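PDB 1M72: caspase-1 from Spodoptera frugiperda, which probably acts as a cysteine endopeptidase in the caspase cascade that executes apoptosis, cleaving proteins such as p35 and the nuclear immunophilin FKBP46. Local coordinates for residues A22-M27 and T260-F265; G152-G157 and P190-W195; F38-F43 and F75-S80. All coordinates share one frame; numbering follows the deposited sequence.

Starting from the N terminus, the loop 22-27 opens contact 1, which closes only when the chain reaches its C-terminal tail at 260-265; the other two contacts are nested inside that long loop. Contact 3 comes first. It joins the end of strand 31-39 to the end of strand 70-76, after the chain has passed through helix 54-67. Contact 2 follows in series, tying the loop after strand 143-148 to the loop after strand 182-186 beside the probable catalytic cysteine. Contacts 1 and 2 lie on opposite sides of the chain's centre, their own centres about 33 Å apart, and both touch the second subunit.

Contact 1. Residues A22-M27 and T260-F265; sequences APYYNM and TRLLVF. With EDO (1,2-ethanediol), chain H.
An isolated parallel beta bridge joins the N-terminal loop to the C-terminal tail of the caspase domain, with L262 gripping the residues before and after Y24. L262 N gives an almost straight bond (175°) to P23 O at 2.9 Å, and Y25 N reaches L262 O at 3.0 Å, nearly along the C=O axis. Around this bridge the two tyrosines diverge. Y25, CG anti to its carbonyl carbon (chi1 -75°), lays its ring against R261, whose CB sits squarely over one face, 3.7 Å from the Y25 ring centre, as a CH-pi contact. From there the R261 chain runs extended to its NE and sets the guanidinium at 80° to the ring, where NH1 bonds A22 O at 2.8 Å on a carbonyl lone pair. At the far end of the ring, Y25 OH accepts T260 N at 3.0 Å, while its strongest partner is D181, which also bonds T260 OG1. Y24 instead lies obliquely across L262, with L262 CD1 3.6 Å from Y24 CZ and V264 CG2 at the ring edge. F227 of the second subunit packs on P23 and L262, and Q230 of that subunit bonds T260 O, so the bridge lies at the subunit interface. Further along, where a water links V264 N to Y25 O, direct backbone bonding gives way to side chains. M27, bent at chi2 and chi3, crosses L263 at about a right angle, its SD 3.5 Å from L263 CD1, and turns its methyl CE to within 3.4 Å of F265 CD1.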
loop_
_atom_site.group_PDB
_atom_site.type_symbol
_atom_site.label_atom_id
_atom_site.label_comp_id
_atom_site.label_asym_id
_atom_site.label_seq_id
_atom_site.Cartn_x
_atom_site.Cartn_y
_atom_site.Cartn_z
ATOM N N ALA C 22 -6.536 -20.375 -5.510
ATOM C CA ALA C 22 -6.352 -19.808 -6.832
ATOM C C ALA C 22 -5.381 -18.619 -6.799
ATOM O O ALA C 22 -5.390 -17.824 -5.867
ATOM C CB ALA C 22 -7.719 -19.359 -7.409
ATOM N N PRO C 23 -4.472 -18.544 -7.784
ATOM C CA PRO C 23 -3.532 -17.418 -7.843
ATOM C C PRO C 23 -4.266 -16.166 -8.338
ATOM O O PRO C 23 -3.845 -15.048 -8.063
ATOM C CB PRO C 23 -2.466 -17.875 -8.853
ATOM C CG PRO C 23 -3.129 -18.995 -9.628
ATOM C CD PRO C 23 -3.976 -19.691 -8.577
ATOM N N TYR C 24 -5.376 -16.343 -9.044
ATOM C CA TYR C 24 -6.105 -15.180 -9.579
ATOM C C TYR C 24 -7.506 -15.033 -9.033
ATOM O O TYR C 24 -8.107 -16.027 -8.675
ATOM C CB TYR C 24 -6.224 -15.260 -11.112
ATOM C CG TYR C 24 -4.922 -15.110 -11.806
ATOM C CD1 TYR C 24 -4.041 -16.197 -11.935
ATOM C CD2 TYR C 24 -4.509 -13.860 -12.244
ATOM C CE1 TYR C 24 -2.767 -16.035 -12.484
ATOM C CE2 TYR C 24 -3.241 -13.673 -12.782
ATOM C CZ TYR C 24 -2.371 -14.759 -12.898
ATOM O OH TYR C 24 -1.101 -14.523 -13.386
ATOM N N TYR C 25 -8.026 -13.801 -8.951
ATOM C CA TYR C 25 -9.422 -13.619 -8.519
ATOM C C TYR C 25 -10.262 -14.093 -9.689
ATOM O O TYR C 25 -9.815 -14.025 -10.841
ATOM C CB TYR C 25 -9.770 -12.153 -8.309
ATOM C CG TYR C 25 -9.205 -11.563 -7.066
ATOM C CD1 TYR C 25 -9.712 -11.941 -5.812
ATOM C CD2 TYR C 25 -8.153 -10.625 -7.122
ATOM C CE1 TYR C 25 -9.196 -11.423 -4.637
ATOM C CE2 TYR C 25 -7.616 -10.071 -5.933
ATOM C CZ TYR C 25 -8.137 -10.481 -4.698
ATOM O OH TYR C 25 -7.591 -10.014 -3.539
ATOM N N ASN C 26 -11.479 -14.548 -9.417
ATOM C CA ASN C 26 -12.370 -15.002 -10.479
ATOM C C ASN C 26 -13.056 -13.780 -11.048
ATOM O O ASN C 26 -13.949 -13.215 -10.439
ATOM C CB ASN C 26 -13.404 -16.011 -9.926
ATOM C CG ASN C 26 -14.639 -16.217 -10.865
ATOM O OD1 ASN C 26 -14.665 -15.742 -12.003
ATOM N ND2 ASN C 26 -15.666 -16.912 -10.360
ATOM N N MET C 27 -12.622 -13.367 -12.227
ATOM C CA MET C 27 -13.226 -12.231 -12.893
ATOM C C MET C 27 -14.091 -12.748 -14.030
ATOM O O MET C 27 -14.159 -12.115 -15.081
ATOM C CB MET C 27 -12.149 -11.311 -13.472
ATOM C CG MET C 27 -11.165 -10.839 -12.459
ATOM S SD MET C 27 -11.935 -9.936 -11.098
ATOM C CE MET C 27 -12.277 -8.420 -11.988
ATOM N N THR C 260 -5.267 -10.578 -1.802
ATOM C CA THR C 260 -4.743 -11.915 -1.508
ATOM C C THR C 260 -4.535 -12.759 -2.802
ATOM O O THR C 260 -4.053 -13.897 -2.764
ATOM C CB THR C 260 -5.709 -12.643 -0.568
ATOM O OG1 THR C 260 -6.986 -12.733 -1.208
ATOM C CG2 THR C 260 -5.870 -11.868 0.760
ATOM N N ARG C 261 -4.949 -12.217 -3.939
ATOM C CA ARG C 261 -4.780 -12.895 -5.205
ATOM C C ARG C 261 -4.439 -11.819 -6.246
ATOM O O ARG C 261 -4.531 -10.621 -5.968
ATOM C CB ARG C 261 -6.065 -13.639 -5.612
ATOM C CG ARG C 261 -6.651 -14.548 -4.521
ATOM C CD ARG C 261 -7.846 -15.298 -5.069
ATOM N NE ARG C 261 -8.581 -15.977 -4.003
ATOM C CZ ARG C 261 -8.111 -17.017 -3.307
ATOM N NH1 ARG C 261 -6.897 -17.539 -3.563
ATOM N NH2 ARG C 261 -8.837 -17.499 -2.309
ATOM N N LEU C 262 -4.023 -12.255 -7.435
ATOM C CA LEU C 262 -3.662 -11.331 -8.485
ATOM C C LEU C 262 -4.935 -10.924 -9.182
ATOM O O LEU C 262 -5.871 -11.703 -9.291
ATOM C CB LEU C 262 -2.689 -11.977 -9.475
ATOM C CG LEU C 262 -1.256 -12.295 -9.045
ATOM C CD1 LEU C 262 -0.642 -13.168 -10.109
ATOM C CD2 LEU C 262 -0.407 -11.040 -8.899
ATOM N N LEU C 263 -4.967 -9.692 -9.638
ATOM C CA LEU C 263 -6.146 -9.202 -10.335
ATOM C C LEU C 263 -5.883 -8.830 -11.805
ATOM O O LEU C 263 -5.197 -7.855 -12.116
ATOM C CB LEU C 263 -6.759 -7.999 -9.575
ATOM C CG LEU C 263 -7.873 -7.215 -10.299
ATOM C CD1 LEU C 263 -8.913 -8.137 -10.917
ATOM C CD2 LEU C 263 -8.503 -6.283 -9.328
ATOM N N VAL C 264 -6.401 -9.647 -12.707
ATOM C CA VAL C 264 -6.306 -9.406 -14.143
ATOM C C VAL C 264 -7.754 -9.336 -14.617
ATOM O O VAL C 264 -8.517 -10.285 -14.444
ATOM C CB VAL C 264 -5.557 -10.541 -14.823
ATOM C CG1 VAL C 264 -5.867 -10.550 -16.314
ATOM C CG2 VAL C 264 -4.053 -10.363 -14.576
ATOM N N PHE C 265 -8.162 -8.201 -15.170
ATOM C CA PHE C 265 -9.547 -8.050 -15.600
ATOM C C PHE C 265 -10.069 -9.025 -16.668
ATOM O O PHE C 265 -11.192 -9.545 -16.536
ATOM C CB PHE C 265 -9.825 -6.599 -16.040
ATOM C CG PHE C 265 -9.996 -5.643 -14.876
ATOM C CD1 PHE C 265 -10.988 -5.869 -13.913
ATOM C CD2 PHE C 265 -9.154 -4.532 -14.729
ATOM C CE1 PHE C 265 -11.137 -4.998 -12.817
ATOM C CE2 PHE C 265 -9.286 -3.650 -13.642
ATOM C CZ PHE C 265 -10.276 -3.877 -12.679
HETATM C C1 EDO H . -13.314 -13.814 -7.069
HETATM O O1 EDO H . -12.235 -14.091 -6.200
HETATM C C2 EDO H . -13.083 -12.513 -7.783
HETATM O O2 EDO H . -14.347 -11.971 -8.099
HETATM O O HOH W 1 -8.099 -11.980 -11.910
#

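Contact 2. Residues G152-G157 and P190-W195; sequences GDRLDG and PGYFSW. With EDO (1,2-ethanediol), chain J.
Two aromatic rings from 190-195 pack hard against the backbone and inner side-chain atoms of 152-157. D153 CA stands over the centre of the F193 ring, 3.5 Å from its centroid, while L155 brings CD2 to 3.2 Å from F193 CD1. The neighbouring ring, Y192, takes R154 CB over one face, 3.6 Å from its centroid and offset toward the rim. Between the rings runs a single parallel bridge: R154 N bonds G191 O at 2.8 Å, and F193 N returns to R154 O at 3.0 Å. The segments diverge at about 70°, so the pairing stops there. G152 and G191 both have backbone angles that call for glycine, and G152 CA lies 3.2 Å from G191 O. These are active-site loops of the caspase fold: F193 lies close to the probable nucleophile C150 and packs on an apolar side chain of the bound peptide, and W195, starting strand 195-197, pairs antiparallel with the peptide and carries that small sheet across the interface. Toward solvent the fit loosens. The exposed R154 arm leads away, and its NH1 meets D153 OD1 only as a long charge pair at 3.6 Å. At the buried end a water joins D156 N to W195 NE1, 3.1 Å from the latter. D156 turns its carboxylate to V178 N and H179 N of the second subunit, just before the predicted propeptide segment that begins at G157.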
loop_
_atom_site.group_PDB
_atom_site.type_symbol
_atom_site.label_atom_id
_atom_site.label_comp_id
_atom_site.label_asym_id
_atom_site.label_seq_id
_atom_site.Cartn_x
_atom_site.Cartn_y
_atom_site.Cartn_z
ATOM N N GLY C 152 -2.363 16.335 2.341
ATOM C CA GLY C 152 -1.592 17.278 3.121
ATOM C C GLY C 152 -1.037 18.382 2.240
ATOM O O GLY C 152 -1.409 18.508 1.076
ATOM N N ASP C 153 -0.130 19.186 2.786
ATOM C CA ASP C 153 0.434 20.285 2.037
ATOM C C ASP C 153 1.922 20.218 1.896
ATOM O O ASP C 153 2.541 21.224 1.653
ATOM C CB ASP C 153 0.047 21.630 2.671
ATOM C CG ASP C 153 0.586 21.804 4.135
ATOM O OD1 ASP C 153 1.663 21.270 4.505
ATOM O OD2 ASP C 153 -0.083 22.512 4.918
ATOM N N ARG C 154 2.527 19.056 2.049
ATOM C CA ARG C 154 3.967 19.004 1.877
ATOM C C ARG C 154 4.301 18.937 0.360
ATOM O O ARG C 154 3.452 18.539 -0.459
ATOM C CB ARG C 154 4.549 17.828 2.670
ATOM C CG ARG C 154 4.124 17.868 4.131
ATOM C CD ARG C 154 5.222 17.392 5.067
ATOM N NE ARG C 154 4.965 17.694 6.498
ATOM C CZ ARG C 154 4.684 18.902 7.033
ATOM N NH1 ARG C 154 4.590 19.998 6.270
ATOM N NH2 ARG C 154 4.527 19.023 8.358
ATOM N N LEU C 155 5.508 19.372 -0.009
ATOM C CA LEU C 155 5.915 19.390 -1.416
ATOM C C LEU C 155 7.097 18.493 -1.601
ATOM O O LEU C 155 7.878 18.338 -0.688
ATOM C CB LEU C 155 6.307 20.800 -1.874
ATOM C CG LEU C 155 5.189 21.832 -1.878
ATOM C CD1 LEU C 155 5.788 23.202 -1.817
ATOM C CD2 LEU C 155 4.325 21.645 -3.107
ATOM N N ASP C 156 7.211 17.899 -2.788
ATOM C CA ASP C 156 8.314 16.988 -3.119
ATOM C C ASP C 156 9.121 17.687 -4.233
ATOM O O ASP C 156 8.706 17.718 -5.408
ATOM C CB ASP C 156 7.747 15.636 -3.602
ATOM C CG ASP C 156 8.839 14.565 -3.819
ATOM O OD1 ASP C 156 9.936 14.907 -4.348
ATOM O OD2 ASP C 156 8.602 13.375 -3.463
ATOM N N GLY C 157 10.263 18.254 -3.849
ATOM C CA GLY C 157 11.081 18.975 -4.806
ATOM C C GLY C 157 11.782 18.091 -5.829
ATOM O O GLY C 157 12.433 18.589 -6.752
ATOM N N PRO C 190 0.977 10.053 2.002
ATOM C CA PRO C 190 0.375 10.817 3.102
ATOM C C PRO C 190 1.181 12.062 3.450
ATOM O O PRO C 190 2.419 12.034 3.520
ATOM C CB PRO C 190 0.342 9.806 4.249
ATOM C CG PRO C 190 0.213 8.438 3.487
ATOM C CD PRO C 190 1.200 8.645 2.368
ATOM N N GLY C 191 0.459 13.159 3.668
ATOM C CA GLY C 191 1.072 14.438 3.990
ATOM C C GLY C 191 1.332 15.366 2.800
ATOM O O GLY C 191 1.550 16.575 2.993
ATOM N N TYR C 192 1.260 14.841 1.576
ATOM C CA TYR C 192 1.593 15.642 0.394
ATOM C C TYR C 192 0.494 16.186 -0.466
ATOM O O TYR C 192 -0.629 15.683 -0.469
ATOM C CB TYR C 192 2.539 14.855 -0.526
ATOM C CG TYR C 192 3.877 14.727 0.095
ATOM C CD1 TYR C 192 4.044 13.924 1.233
ATOM C CD2 TYR C 192 4.928 15.584 -0.286
ATOM C CE1 TYR C 192 5.206 13.995 2.000
ATOM C CE2 TYR C 192 6.088 15.668 0.459
ATOM C CZ TYR C 192 6.227 14.880 1.622
ATOM O OH TYR C 192 7.316 15.045 2.466
ATOM N N PHE C 193 0.848 17.234 -1.211
ATOM C CA PHE C 193 -0.064 17.839 -2.182
ATOM C C PHE C 193 -0.231 16.824 -3.325
ATOM O O PHE C 193 0.613 15.920 -3.521
ATOM C CB PHE C 193 0.531 19.094 -2.824
ATOM C CG PHE C 193 0.448 20.319 -1.988
ATOM C CD1 PHE C 193 1.617 20.933 -1.527
ATOM C CD2 PHE C 193 -0.788 20.908 -1.715
ATOM C CE1 PHE C 193 1.577 22.141 -0.800
ATOM C CE2 PHE C 193 -0.867 22.117 -0.988
ATOM C CZ PHE C 193 0.334 22.745 -0.525
ATOM N N SER C 194 -1.300 17.017 -4.097
ATOM C CA SER C 194 -1.602 16.175 -5.250
ATOM C C SER C 194 -1.857 17.158 -6.384
ATOM O O SER C 194 -2.602 18.115 -6.203
ATOM C CB SER C 194 -2.849 15.361 -4.971
ATOM O OG SER C 194 -3.003 14.394 -5.951
ATOM N N TRP C 195 -1.250 16.923 -7.543
ATOM C CA TRP C 195 -1.402 17.864 -8.644
ATOM C C TRP C 195 -2.441 17.554 -9.710
ATOM O O TRP C 195 -2.630 16.396 -10.116
ATOM C CB TRP C 195 -0.063 18.098 -9.315
ATOM C CG TRP C 195 0.907 18.795 -8.439
ATOM C CD1 TRP C 195 1.770 18.211 -7.554
ATOM C CD2 TRP C 195 1.205 20.201 -8.422
ATOM N NE1 TRP C 195 2.593 19.158 -7.002
ATOM C CE2 TRP C 195 2.273 20.390 -7.508
ATOM C CE3 TRP C 195 0.682 21.321 -9.095
ATOM C CZ2 TRP C 195 2.831 21.649 -7.243
ATOM C CZ3 TRP C 195 1.237 22.584 -8.829
ATOM C CH2 TRP C 195 2.305 22.727 -7.903
HETATM C C1 EDO J . 4.181 13.281 -3.709
HETATM O O1 EDO J . 3.415 12.095 -3.406
HETATM C C2 EDO J . 5.628 12.908 -3.727
HETATM O O2 EDO J . 6.017 12.657 -2.402
HETATM O O HOH W 2 3.389 16.497 -3.162
HETATM O O HOH W 3 4.747 18.236 -4.924
#

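Contact 3. Residues F38-F43 and F75-S80; sequences FNHEHF and FPNLKS
This is a parallel strand pairing at the C-terminal ends of strands 31-39 and 70-76, on one flank of the central sheet, extended into the following loops by one asparagine side chain. The ladder is uneven. N39 N approaches F75 O from well above the carbonyl plane at 3.2 Å, whereas N77 N meets N39 O at 2.8 Å, in the carbonyl plane and practically straight (176°). Beside it, F38 and F75 point the same way from one sheet face, their ring planes 18° apart but slid so far, with centroids 5.4 Å apart, that they barely overlap. L78 CD1 fills in at the edge of the F38 ring, 4.0 Å from F38 CE2, and I83 of helix 80-92 packs on both F38 and L78. The two strands, with helix 54-67 between them, form a beta-alpha-beta crossover of the caspase core, and the contact joins their C-terminal ends. Past the ladder N77 adopts a left-handed helical backbone conformation (phi 47°), and with CG anti to the carbonyl carbon its amide reaches over the 40-42 loop. N77 OD1 is gripped twice: E41 N comes in on a lone pair at 2.6 Å, and H42 N from above the amide plane at 3.2 Å. The other branch, ND2, is tied through a water to E41 OE1. H40, its side chain about 7 Å from that of the probable catalytic H108 (nearest atoms), turns its ring edge to the other loop, CE1 3.2 Å from L78 O; its buried ND1 has no polar partner in the model.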
loop_
_atom_site.group_PDB
_atom_site.type_symbol
_atom_site.label_atom_id
_atom_site.label_comp_id
_atom_site.label_asym_id
_atom_site.label_seq_id
_atom_site.Cartn_x
_atom_site.Cartn_y
_atom_site.Cartn_z
ATOM N N PHE C 38 -17.247 9.691 -7.501
ATOM C CA PHE C 38 -17.743 10.887 -6.836
ATOM C C PHE C 38 -16.822 11.967 -7.299
ATOM O O PHE C 38 -15.694 12.080 -6.849
ATOM C CB PHE C 38 -17.690 10.768 -5.316
ATOM C CG PHE C 38 -18.566 9.693 -4.791
ATOM C CD1 PHE C 38 -18.067 8.403 -4.613
ATOM C CD2 PHE C 38 -19.901 9.955 -4.491
ATOM C CE1 PHE C 38 -18.878 7.371 -4.136
ATOM C CE2 PHE C 38 -20.742 8.941 -4.010
ATOM C CZ PHE C 38 -20.231 7.628 -3.826
ATOM N N ASN C 39 -17.335 12.767 -8.215
ATOM C CA ASN C 39 -16.594 13.870 -8.833
ATOM C C ASN C 39 -17.031 15.188 -8.224
ATOM O O ASN C 39 -18.230 15.535 -8.292
ATOM C CB ASN C 39 -16.882 13.860 -10.327
ATOM C CG ASN C 39 -16.084 14.862 -11.054
ATOM O OD1 ASN C 39 -16.582 15.524 -11.945
ATOM N ND2 ASN C 39 -14.830 14.994 -10.678
ATOM N N HIS C 40 -16.064 15.921 -7.660
ATOM C CA HIS C 40 -16.355 17.191 -6.981
ATOM C C HIS C 40 -15.686 18.353 -7.619
ATOM O O HIS C 40 -14.475 18.466 -7.529
ATOM C CB HIS C 40 -15.895 17.154 -5.531
ATOM C CG HIS C 40 -16.684 16.217 -4.688
ATOM N ND1 HIS C 40 -17.900 16.562 -4.138
ATOM C CD2 HIS C 40 -16.481 14.912 -4.383
ATOM C CE1 HIS C 40 -18.417 15.509 -3.531
ATOM N NE2 HIS C 40 -17.577 14.497 -3.665
ATOM N N GLU C 41 -16.468 19.237 -8.232
ATOM C CA GLU C 41 -15.874 20.408 -8.898
ATOM C C GLU C 41 -16.027 21.733 -8.142
ATOM O O GLU C 41 -15.159 22.601 -8.198
ATOM C CB GLU C 41 -16.452 20.567 -10.320
ATOM C CG GLU C 41 -15.677 21.578 -11.229
ATOM C CD GLU C 41 -16.234 21.657 -12.664
ATOM O OE1 GLU C 41 -17.435 21.316 -12.883
ATOM O OE2 GLU C 41 -15.471 22.069 -13.568
ATOM N N HIS C 42 -17.115 21.858 -7.406
ATOM C CA HIS C 42 -17.393 23.096 -6.715
ATOM C C HIS C 42 -17.757 22.797 -5.270
ATOM O O HIS C 42 -18.301 21.744 -4.968
ATOM C CB HIS C 42 -18.525 23.795 -7.475
ATOM C CG HIS C 42 -18.252 23.931 -8.943
ATOM N ND1 HIS C 42 -19.034 23.325 -9.914
ATOM C CD2 HIS C 42 -17.282 24.616 -9.614
ATOM C CE1 HIS C 42 -18.562 23.642 -11.113
ATOM N NE2 HIS C 42 -17.501 24.425 -10.961
ATOM N N PHE C 43 -17.460 23.736 -4.384
ATOM C CA PHE C 43 -17.697 23.558 -2.959
ATOM C C PHE C 43 -18.420 24.712 -2.271
ATOM O O PHE C 43 -18.184 25.867 -2.608
ATOM C CB PHE C 43 -16.348 23.342 -2.259
ATOM C CG PHE C 43 -15.542 22.203 -2.848
ATOM C CD1 PHE C 43 -14.815 22.381 -4.030
ATOM C CD2 PHE C 43 -15.605 20.920 -2.275
ATOM C CE1 PHE C 43 -14.173 21.294 -4.650
ATOM C CE2 PHE C 43 -14.967 19.838 -2.878
ATOM C CZ PHE C 43 -14.248 20.017 -4.076
ATOM N N PHE C 75 -21.354 10.584 -9.626
ATOM C CA PHE C 75 -22.145 11.407 -8.713
ATOM C C PHE C 75 -21.482 12.750 -8.609
ATOM O O PHE C 75 -20.470 12.904 -7.900
ATOM C CB PHE C 75 -22.222 10.781 -7.326
ATOM C CG PHE C 75 -23.088 9.593 -7.278
ATOM C CD1 PHE C 75 -22.541 8.318 -7.285
ATOM C CD2 PHE C 75 -24.468 9.739 -7.238
ATOM C CE1 PHE C 75 -23.361 7.180 -7.243
ATOM C CE2 PHE C 75 -25.297 8.622 -7.198
ATOM C CZ PHE C 75 -24.744 7.329 -7.198
ATOM N N PRO C 76 -22.049 13.753 -9.308
ATOM C CA PRO C 76 -21.463 15.089 -9.282
ATOM C C PRO C 76 -21.813 15.929 -8.061
ATOM O O PRO C 76 -22.994 16.099 -7.725
ATOM C CB PRO C 76 -21.956 15.700 -10.601
ATOM C CG PRO C 76 -23.359 15.162 -10.684
ATOM C CD PRO C 76 -23.227 13.703 -10.202
ATOM N N ASN C 77 -20.760 16.398 -7.385
ATOM C CA ASN C 77 -20.867 17.282 -6.226
ATOM C C ASN C 77 -21.838 16.999 -5.100
ATOM O O ASN C 77 -22.606 17.874 -4.721
ATOM C CB ASN C 77 -21.125 18.698 -6.739
ATOM C CG ASN C 77 -20.046 19.136 -7.683
ATOM O OD1 ASN C 77 -18.862 19.137 -7.324
ATOM N ND2 ASN C 77 -20.429 19.476 -8.910
ATOM N N LEU C 78 -21.778 15.810 -4.530
ATOM C CA LEU C 78 -22.679 15.473 -3.466
ATOM C C LEU C 78 -22.199 16.025 -2.112
ATOM O O LEU C 78 -21.015 16.335 -1.932
ATOM C CB LEU C 78 -22.831 13.951 -3.382
ATOM C CG LEU C 78 -23.427 13.093 -4.518
ATOM C CD1 LEU C 78 -23.641 11.654 -3.971
ATOM C CD2 LEU C 78 -24.804 13.664 -5.016
ATOM N N LYS C 79 -23.151 16.169 -1.182
ATOM C CA LYS C 79 -22.894 16.592 0.179
ATOM C C LYS C 79 -22.414 15.314 0.895
ATOM O O LYS C 79 -22.677 14.197 0.435
ATOM C CB LYS C 79 -24.183 17.091 0.830
ATOM C CG LYS C 79 -24.672 18.439 0.280
ATOM C CD LYS C 79 -26.035 18.820 0.828
ATOM C CE LYS C 79 -25.951 19.235 2.294
ATOM N NZ LYS C 79 -27.291 19.649 2.847
ATOM N N SER C 80 -21.733 15.470 2.018
ATOM C CA SER C 80 -21.220 14.313 2.722
ATOM C C SER C 80 -22.234 13.206 3.059
ATOM O O SER C 80 -21.918 12.002 3.004
ATOM C CB SER C 80 -20.513 14.761 3.987
ATOM O OG SER C 80 -20.074 13.634 4.719
HETATM O O HOH W 4 -19.241 20.002 -11.671
#